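Local coordinates for phosphopantetheine attachment site family protein (Acinetobacter baumannii, PDB 4HKG) that probably serves as a free-standing peptidyl carrier protein, holding intermediates on a phosphopantetheine arm in an uncharacterised secondary metabolic pathway, at residues A[20-25]-A[38-43]; A[66-71]-A[75-80]. All blocks are in the same frame, centred on the assembly; numbering follows the deposited sequence.

Interaction 1: residues A[20-25]-A[38-43]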
ATOM      1  N   LYS A  20       4.888   7.213   5.656  1.00  9.28           N
ATOM      2  CA  LYS A  20       4.332   8.207   6.564  1.00 10.79           C
ATOM      3  C   LYS A  20       3.794   7.548   7.835  1.00  9.41           C
ATOM      4  O   LYS A  20       3.990   8.069   8.939  1.00 10.92           O
ATOM      5  CB  LYS A  20       3.246   9.026   5.863  1.00 11.19           C
ATOM      6  CG  LYS A  20       3.773  10.059   4.857  1.00 13.84           C
ATOM      7  CD  LYS A  20       4.065  11.411   5.505  1.00 16.28           C
ATOM      8  CE  LYS A  20       4.557  12.429   4.477  1.00 15.26           C
ATOM      9  NZ  LYS A  20       4.437  13.825   4.994  1.00 20.66           N
ATOM     10  N   GLU A  21       3.124   6.409   7.691  1.00  9.25           N
ATOM     11  CA  GLU A  21       2.610   5.685   8.848  1.00  9.98           C
ATOM     12  C   GLU A  21       3.733   5.097   9.704  1.00  9.62           C
ATOM     13  O   GLU A  21       3.643   5.077  10.933  1.00 12.57           O
ATOM     14  CB  GLU A  21       1.666   4.574   8.404  1.00 10.06           C
ATOM     15  CG  GLU A  21       0.253   5.046   8.166  1.00 11.05           C
ATOM     16  CD  GLU A  21      -0.418   5.440   9.464  1.00 14.02           C
ATOM     17  OE1 GLU A  21      -0.548   6.646   9.764  1.00 14.49           O
ATOM     18  OE2 GLU A  21      -0.822   4.525  10.210  1.00 15.88           O
ATOM     19  N   MET A  22       4.792   4.621   9.064  1.00  9.36           N
ATOM     20  CA  MET A  22       5.889   3.981   9.785  0.80  9.98           C
ATOM     21  C   MET A  22       6.896   4.999  10.317  1.00 10.61           C
ATOM     22  O   MET A  22       7.815   4.647  11.054  1.00 11.72           O
ATOM     23  CB  MET A  22       6.581   2.939   8.901  0.80 10.25           C
ATOM     24  CG  MET A  22       5.663   1.801   8.434  0.80 11.27           C
ATOM     25  SD  MET A  22       4.733   0.965   9.745  0.80 10.98           S
ATOM     26  CE  MET A  22       6.071   0.204  10.665  0.80 13.93           C
ATOM     27  N   ARG A  23       6.713   6.266   9.934  1.00 13.54           N
ATOM     28  CA  ARG A  23       7.577   7.382  10.349  1.00 13.42           C
ATOM     29  C   ARG A  23       9.029   7.207   9.897  1.00 12.55           C
ATOM     30  O   ARG A  23       9.964   7.478  10.658  1.00 13.20           O
ATOM     31  CB  ARG A  23       7.480   7.650  11.861  1.00 14.75           C
ATOM     32  CG  ARG A  23       6.050   7.838  12.351  1.00 16.33           C
ATOM     33  CD  ARG A  23       6.011   8.353  13.780  1.00 18.00           C
ATOM     34  NE  ARG A  23       4.730   8.097  14.438  1.00 21.13           N
ATOM     35  CZ  ARG A  23       3.706   8.945  14.457  1.00 26.58           C
ATOM     36  NH1 ARG A  23       2.585   8.614  15.085  1.00 26.00           N
ATOM     37  NH2 ARG A  23       3.797  10.119  13.848  1.00 24.42           N
ATOM     38  N   VAL A  24       9.204   6.769   8.656  1.00 11.66           N
ATOM     39  CA  VAL A  24      10.525   6.640   8.045  1.00 11.41           C
ATOM     40  C   VAL A  24      10.489   7.253   6.648  1.00 11.27           C
ATOM     41  O   VAL A  24       9.413   7.520   6.113  1.00 12.61           O
ATOM     42  CB  VAL A  24      10.970   5.163   7.955  1.00 12.04           C
ATOM     43  CG1 VAL A  24      11.000   4.526   9.344  1.00 13.25           C
ATOM     44  CG2 VAL A  24      10.066   4.387   7.025  1.00 12.63           C
ATOM     45  N   GLU A  25      11.657   7.468   6.052  1.00 11.80           N
ATOM     46  CA  GLU A  25      11.727   7.975   4.684  1.00 12.47           C
ATOM     47  C   GLU A  25      11.326   6.896   3.689  1.00 12.07           C
ATOM     48  O   GLU A  25      11.703   5.736   3.840  1.00 11.34           O
ATOM     49  CB  GLU A  25      13.137   8.453   4.367  1.00 14.80           C
ATOM     50  CG  GLU A  25      13.614   9.556   5.271  1.00 16.65           C
ATOM     51  CD  GLU A  25      12.926  10.877   5.011  1.00 21.98           C
ATOM     52  OE1 GLU A  25      12.162  10.990   4.026  1.00 24.89           O
ATOM     53  OE2 GLU A  25      13.170  11.814   5.797  1.00 26.86           O
ATOM     54  N   TYR A  38       8.893  -5.348   8.074  1.00 12.45           N
ATOM     55  CA  TYR A  38       9.372  -4.061   8.583  1.00 12.67           C
ATOM     56  C   TYR A  38       8.400  -3.413   9.570  1.00 13.46           C
ATOM     57  O   TYR A  38       8.393  -2.192   9.755  1.00 15.70           O
ATOM     58  CB  TYR A  38       9.823  -3.090   7.484  1.00 13.83           C
ATOM     59  CG  TYR A  38       8.858  -2.813   6.345  1.00 11.80           C
ATOM     60  CD1 TYR A  38       7.942  -1.774   6.412  1.00 12.73           C
ATOM     61  CD2 TYR A  38       8.912  -3.556   5.174  1.00 13.79           C
ATOM     62  CE1 TYR A  38       7.086  -1.503   5.355  1.00 13.84           C
ATOM     63  CE2 TYR A  38       8.058  -3.293   4.111  1.00 13.23           C
ATOM     64  CZ  TYR A  38       7.150  -2.265   4.209  1.00 10.50           C
ATOM     65  OH  TYR A  38       6.309  -1.973   3.168  1.00 10.36           O
ATOM     66  N   GLY A  39       7.587  -4.247  10.208  1.00 11.71           N
ATOM     67  CA  GLY A  39       6.866  -3.829  11.398  1.00 13.01           C
ATOM     68  C   GLY A  39       5.454  -3.325  11.197  1.00 10.73           C
ATOM     69  O   GLY A  39       4.814  -2.915  12.164  1.00 12.32           O
ATOM     70  N   LEU A  40       4.955  -3.347   9.969  1.00 10.02           N
ATOM     71  CA  LEU A  40       3.623  -2.837   9.707  1.00 10.37           C
ATOM     72  C   LEU A  40       2.577  -3.687  10.428  1.00 10.50           C
ATOM     73  O   LEU A  40       2.637  -4.916  10.380  1.00 11.74           O
ATOM     74  CB  LEU A  40       3.373  -2.799   8.205  1.00 11.81           C
ATOM     75  CG  LEU A  40       2.106  -2.086   7.745  1.00 11.31           C
ATOM     76  CD1 LEU A  40       2.347  -1.314   6.447  1.00 12.25           C
ATOM     77  CD2 LEU A  40       0.956  -3.060   7.574  1.00 14.19           C
ATOM     78  N   ASP A  41       1.629  -3.032  11.096  1.00  9.46           N
ATOM     79  CA  ASP A  41       0.624  -3.718  11.911  1.00  9.88           C
ATOM     80  C   ASP A  41      -0.797  -3.421  11.431  1.00  9.64           C
ATOM     81  O   ASP A  41      -1.000  -2.772  10.395  1.00  8.88           O
ATOM     82  CB  ASP A  41       0.803  -3.406  13.407  1.00 11.62           C
ATOM     83  CG  ASP A  41       0.529  -1.948  13.761  1.00 11.68           C
ATOM     84  OD1 ASP A  41       0.064  -1.173  12.906  1.00 12.45           O
ATOM     85  OD2 ASP A  41       0.783  -1.574  14.926  1.00 15.39           O
ATOM     86  N   SER A  42      -1.784  -3.914  12.176  1.00 10.31           N
ATOM     87  CA  SER A  42      -3.174  -3.830  11.743  1.00 10.34           C
ATOM     88  C   SER A  42      -3.703  -2.404  11.732  1.00 10.28           C
ATOM     89  O   SER A  42      -4.487  -2.041  10.853  1.00  9.90           O
ATOM     90  CB  SER A  42      -4.064  -4.719  12.617  1.00 11.62           C
ATOM     91  OG  SER A  42      -3.680  -6.083  12.491  1.00 11.89           O
ATOM     92  N   ILE A  43      -3.301  -1.603  12.717  1.00 10.94           N
ATOM     93  CA  ILE A  43      -3.680  -0.196  12.752  1.00 11.60           C
ATOM     94  C   ILE A  43      -3.179   0.511  11.496  1.00 10.12           C
ATOM     95  O   ILE A  43      -3.918   1.260  10.847  1.00 10.79           O
ATOM     96  CB  ILE A  43      -3.149   0.494  14.029  1.00 12.82           C
ATOM     97  CG1 ILE A  43      -3.933   0.006  15.249  1.00 17.47           C
ATOM     98  CG2 ILE A  43      -3.234   2.011  13.918  1.00 16.72           C
ATOM     99  CD1 ILE A  43      -3.438   0.568  16.566  1.00 21.99           C
TER
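Met22 and Leu40 mark the closest backbone approach, with 7.2 Å between their CA atoms. Residues 20-22 are the last turn of helix 7-22, and Arg23, with a positive phi, leaves it. Residues 38-43 lead into helix 42-56. Gly39 also has a positive phi, and Asp41 is the N-cap. No hydrogen bond joins the segments.

Met22 carries the contact. It has two conformers; the distances from its SD and CE are those of one and are doubtful for the other. Its CG stands beside the backbone N (chi1 -61°), and the chain bends again at chi2 and chi3. This folded shape lays the thioether along the backbone of the loop. CE lies 3.5 Å from Tyr38 O and 3.6 Å from Gly39 C. SD lies 4.0 Å from Leu40 CA. Glycine suits the backbone angles of Gly39, at which a side chain would crowd the carbonyl O of Tyr38. The buried side chain of Leu40 packs on Val18 and Phe35.

Glu21 and Asp41 are both acidic, but Glu21 OE2 and Asp41 OD1 stay 6.4 Å apart. Asp41 OD1 accepts a hydrogen bond from Val44 N and so caps helix 42-56.

Gly39, Leu40, Asp41 and Ser42 form the GLDS sequence of carrier proteins. In that family the serine at the start of this helix takes the phosphopantetheine arm, and Ser42 is probably that attachment site.

Interaction 2: residues A[66-71]-A[75-80]; sequences WDYPTI and AEYLVS
Tyr68 and Tyr77 make the tightly packed part of this contact. They form an offset stack with ring centroids 4.6 Å apart and planes tilted by 30°. The overlap is uneven. Tyr77 CB sits almost straight over the middle of the Tyr68 ring, 3.9 Å from its centroid, in a CH-pi contact. Tyr77 CD1 comes closer to the outer end of that ring, at 3.4 Å from Tyr68 CE2. The two side chains cross at about a right angle. Tyr77 CG is anti to its backbone N (chi1 176°), which brings the ring across the face of Tyr68, with CD1 over the CE2-CZ end.

Nearer the core, Ala75 N donates to Ile71 O at 2.9 Å, a bond of the first turn of helix 71-82. Ile71 itself turns into the core, onto Ile14 and Phe35.

The margins are loose: Asp67 and Glu76 are exposed and make no contact across the segments. Both tyrosines remain partly exposed.

Thr70 is the N-cap of helix 71-82, with its OG1 bonded to Ala73 N. Residues 68-70 form the turn from helix 64-67 to helix 71-82, and the tyrosine pair joins that turn to the last helix of the four-helix carrier-protein fold.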
ATOM      1  N   TRP A  66      -2.647  -8.281   3.687  1.00  9.50           N
ATOM      2  CA  TRP A  66      -2.248  -9.670   3.917  1.00  9.89           C
ATOM      3  C   TRP A  66      -2.229 -10.433   2.588  1.00  9.72           C
ATOM      4  O   TRP A  66      -1.281 -11.168   2.286  1.00 11.65           O
ATOM      5  CB  TRP A  66      -3.200 -10.338   4.919  1.00 10.34           C
ATOM      6  CG  TRP A  66      -2.909 -11.779   5.217  1.00 11.43           C
ATOM      7  CD1 TRP A  66      -3.454 -12.872   4.605  1.00 14.88           C
ATOM      8  CD2 TRP A  66      -2.034 -12.282   6.232  1.00 12.30           C
ATOM      9  NE1 TRP A  66      -2.956 -14.022   5.165  1.00 16.25           N
ATOM     10  CE2 TRP A  66      -2.087 -13.689   6.164  1.00 13.61           C
ATOM     11  CE3 TRP A  66      -1.206 -11.680   7.185  1.00 15.71           C
ATOM     12  CZ2 TRP A  66      -1.342 -14.500   7.019  1.00 16.72           C
ATOM     13  CZ3 TRP A  66      -0.469 -12.490   8.030  1.00 20.30           C
ATOM     14  CH2 TRP A  66      -0.542 -13.885   7.941  1.00 18.44           C
ATOM     15  N   ASP A  67      -3.284 -10.252   1.795  1.00 10.00           N
ATOM     16  CA  ASP A  67      -3.448 -10.971   0.533  1.00 12.22           C
ATOM     17  C   ASP A  67      -2.417 -10.544  -0.505  1.00 10.77           C
ATOM     18  O   ASP A  67      -1.997 -11.348  -1.342  1.00 12.16           O
ATOM     19  CB  ASP A  67      -4.838 -10.706  -0.035  1.00 12.27           C
ATOM     20  CG  ASP A  67      -5.949 -11.226   0.853  1.00 14.63           C
ATOM     21  OD1 ASP A  67      -5.687 -12.037   1.775  1.00 14.02           O
ATOM     22  OD2 ASP A  67      -7.104 -10.826   0.604  1.00 13.97           O
ATOM     23  N   TYR A  68      -2.047  -9.269  -0.457  1.00 10.01           N
ATOM     24  CA  TYR A  68      -1.081  -8.653  -1.370  1.00 10.21           C
ATOM     25  C   TYR A  68      -0.045  -7.979  -0.485  1.00 10.33           C
ATOM     26  O   TYR A  68      -0.128  -6.783  -0.218  1.00 10.68           O
ATOM     27  CB  TYR A  68      -1.781  -7.654  -2.309  1.00  9.95           C
ATOM     28  CG  TYR A  68      -2.846  -8.335  -3.129  1.00  9.44           C
ATOM     29  CD1 TYR A  68      -2.505  -9.032  -4.276  1.00 12.76           C
ATOM     30  CD2 TYR A  68      -4.184  -8.337  -2.727  1.00 10.32           C
ATOM     31  CE1 TYR A  68      -3.457  -9.683  -5.022  1.00 13.52           C
ATOM     32  CE2 TYR A  68      -5.150  -8.997  -3.475  1.00 12.14           C
ATOM     33  CZ  TYR A  68      -4.772  -9.664  -4.622  1.00 12.14           C
ATOM     34  OH  TYR A  68      -5.717 -10.325  -5.372  1.00 15.85           O
ATOM     35  N   PRO A  69       0.927  -8.764  -0.001  1.00  9.78           N
ATOM     36  CA  PRO A  69       1.658  -8.359   1.208  1.00 10.75           C
ATOM     37  C   PRO A  69       2.904  -7.499   1.009  1.00  9.02           C
ATOM     38  O   PRO A  69       3.757  -7.456   1.890  1.00 10.24           O
ATOM     39  CB  PRO A  69       2.040  -9.703   1.830  1.00 15.42           C
ATOM     40  CG  PRO A  69       2.238 -10.587   0.653  1.00 13.86           C
ATOM     41  CD  PRO A  69       1.199 -10.169  -0.361  1.00 11.59           C
ATOM     42  N   THR A  70       2.995  -6.812  -0.119  1.00  8.76           N
ATOM     43  CA  THR A  70       4.096  -5.889  -0.363  1.00  9.14           C
ATOM     44  C   THR A  70       3.507  -4.672  -1.057  1.00  9.00           C
ATOM     45  O   THR A  70       2.394  -4.717  -1.586  1.00  8.88           O
ATOM     46  CB  THR A  70       5.182  -6.474  -1.290  1.00  9.37           C
ATOM     47  OG1 THR A  70       4.663  -6.534  -2.620  1.00  9.63           O
ATOM     48  CG2 THR A  70       5.635  -7.870  -0.851  1.00 10.55           C
ATOM     49  N   ILE A  71       4.263  -3.586  -1.078  1.00  7.94           N
ATOM     50  CA  ILE A  71       3.827  -2.380  -1.762  1.00  9.71           C
ATOM     51  C   ILE A  71       3.516  -2.675  -3.226  1.00  8.04           C
ATOM     52  O   ILE A  71       2.457  -2.286  -3.740  1.00  8.99           O
ATOM     53  CB  ILE A  71       4.885  -1.267  -1.640  1.00  9.26           C
ATOM     54  CG1 ILE A  71       4.941  -0.759  -0.194  1.00 11.12           C
ATOM     55  CG2 ILE A  71       4.603  -0.126  -2.619  1.00 10.46           C
ATOM     56  CD1 ILE A  71       6.154   0.077   0.092  1.00 12.23           C
ATOM     57  N   ALA A  75      -0.000  -2.565  -5.251  1.00  8.26           N
ATOM     58  CA  ALA A  75      -0.099  -1.697  -6.424  1.00  9.16           C
ATOM     59  C   ALA A  75      -0.644  -2.451  -7.627  1.00  8.85           C
ATOM     60  O   ALA A  75      -1.499  -1.935  -8.357  1.00 10.65           O
ATOM     61  CB  ALA A  75       1.249  -1.090  -6.757  1.00  9.28           C
ATOM     62  N   GLU A  76      -0.151  -3.674  -7.827  1.00  9.27           N
ATOM     63  CA  GLU A  76      -0.623  -4.534  -8.902  1.00 10.75           C
ATOM     64  C   GLU A  76      -2.123  -4.771  -8.770  1.00  9.73           C
ATOM     65  O   GLU A  76      -2.860  -4.719  -9.757  1.00 11.19           O
ATOM     66  CB  GLU A  76       0.137  -5.867  -8.879  1.00 11.78           C
ATOM     67  CG  GLU A  76      -0.301  -6.861  -9.941  1.00 14.00           C
ATOM     68  CD  GLU A  76       0.478  -6.721 -11.226  1.00 18.11           C
ATOM     69  OE1 GLU A  76       1.511  -6.021 -11.218  1.00 16.42           O
ATOM     70  OE2 GLU A  76       0.065  -7.320 -12.242  1.00 18.43           O
ATOM     71  N   TYR A  77      -2.572  -5.031  -7.545  1.00 10.11           N
ATOM     72  CA  TYR A  77      -3.991  -5.243  -7.281  1.00 11.71           C
ATOM     73  C   TYR A  77      -4.830  -4.014  -7.645  1.00  9.92           C
ATOM     74  O   TYR A  77      -5.865  -4.136  -8.304  1.00 12.00           O
ATOM     75  CB  TYR A  77      -4.221  -5.652  -5.822  1.00 11.44           C
ATOM     76  CG  TYR A  77      -5.677  -5.801  -5.473  1.00 11.78           C
ATOM     77  CD1 TYR A  77      -6.386  -6.925  -5.858  1.00 14.59           C
ATOM     78  CD2 TYR A  77      -6.349  -4.808  -4.769  1.00 14.38           C
ATOM     79  CE1 TYR A  77      -7.720  -7.068  -5.548  1.00 17.25           C
ATOM     80  CE2 TYR A  77      -7.691  -4.942  -4.453  1.00 16.01           C
ATOM     81  CZ  TYR A  77      -8.367  -6.073  -4.848  1.00 16.93           C
ATOM     82  OH  TYR A  77      -9.699  -6.233  -4.548  1.00 22.95           O
ATOM     83  N   LEU A  78      -4.370  -2.831  -7.233  1.00 10.34           N
ATOM     84  CA  LEU A  78      -5.101  -1.603  -7.536  1.00 10.68           C
ATOM     85  C   LEU A  78      -5.251  -1.383  -9.030  1.00 11.65           C
ATOM     86  O   LEU A  78      -6.331  -1.027  -9.501  1.00 13.18           O
ATOM     87  CB  LEU A  78      -4.430  -0.382  -6.902  1.00 12.14           C
ATOM     88  CG  LEU A  78      -4.457  -0.332  -5.381  1.00 11.65           C
ATOM     89  CD1 LEU A  78      -3.867   0.977  -4.912  1.00 13.57           C
ATOM     90  CD2 LEU A  78      -5.879  -0.495  -4.856  1.00 15.32           C
ATOM     91  N   VAL A  79      -4.176  -1.595  -9.779  1.00 12.38           N
ATOM     92  CA  VAL A  79      -4.249  -1.460 -11.232  1.00 13.27           C
ATOM     93  C   VAL A  79      -5.309  -2.400 -11.810  1.00 15.22           C
ATOM     94  O   VAL A  79      -6.103  -1.998 -12.658  1.00 16.20           O
ATOM     95  CB  VAL A  79      -2.885  -1.722 -11.915  1.00 15.10           C
ATOM     96  CG1 VAL A  79      -3.041  -1.807 -13.428  1.00 18.51           C
ATOM     97  CG2 VAL A  79      -1.900  -0.630 -11.551  1.00 16.51           C
ATOM     98  N   SER A  80      -5.315  -3.638 -11.328  0.55 15.63           N
ATOM     99  CA  SER A  80      -6.276  -4.634 -11.784  0.55 17.48           C
ATOM    100  C   SER A  80      -7.709  -4.201 -11.503  0.55 18.50           C
ATOM    101  O   SER A  80      -8.589  -4.363 -12.345  0.55 21.62           O
ATOM    102  CB  SER A  80      -5.999  -5.986 -11.122  0.55 20.28           C
ATOM    103  OG  SER A  80      -4.811  -6.568 -11.630  0.55 31.69           O
TER

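Interaction 1 and interaction 2 follow one another along the chain and lie on opposite sides of its centre, about 17 Å apart between centres. They still touch through the core. Tyr38 OH of interaction 1 lies 3.7 Å from Ile71 CD1 of interaction 2, a packing contact. Phe35 adds a second link, since Leu40 and Ile71 both pack on it. Ser42, the probable arm attachment site, belongs to the 38-43 segment. Ser42 OG is 15.4 Å from Tyr68 CD2, the nearest ring atom of that tyrosine. Interaction 1 includes the loop that leads to the probable site and packs Met22 against it, while the tyrosine stack is remote from the site.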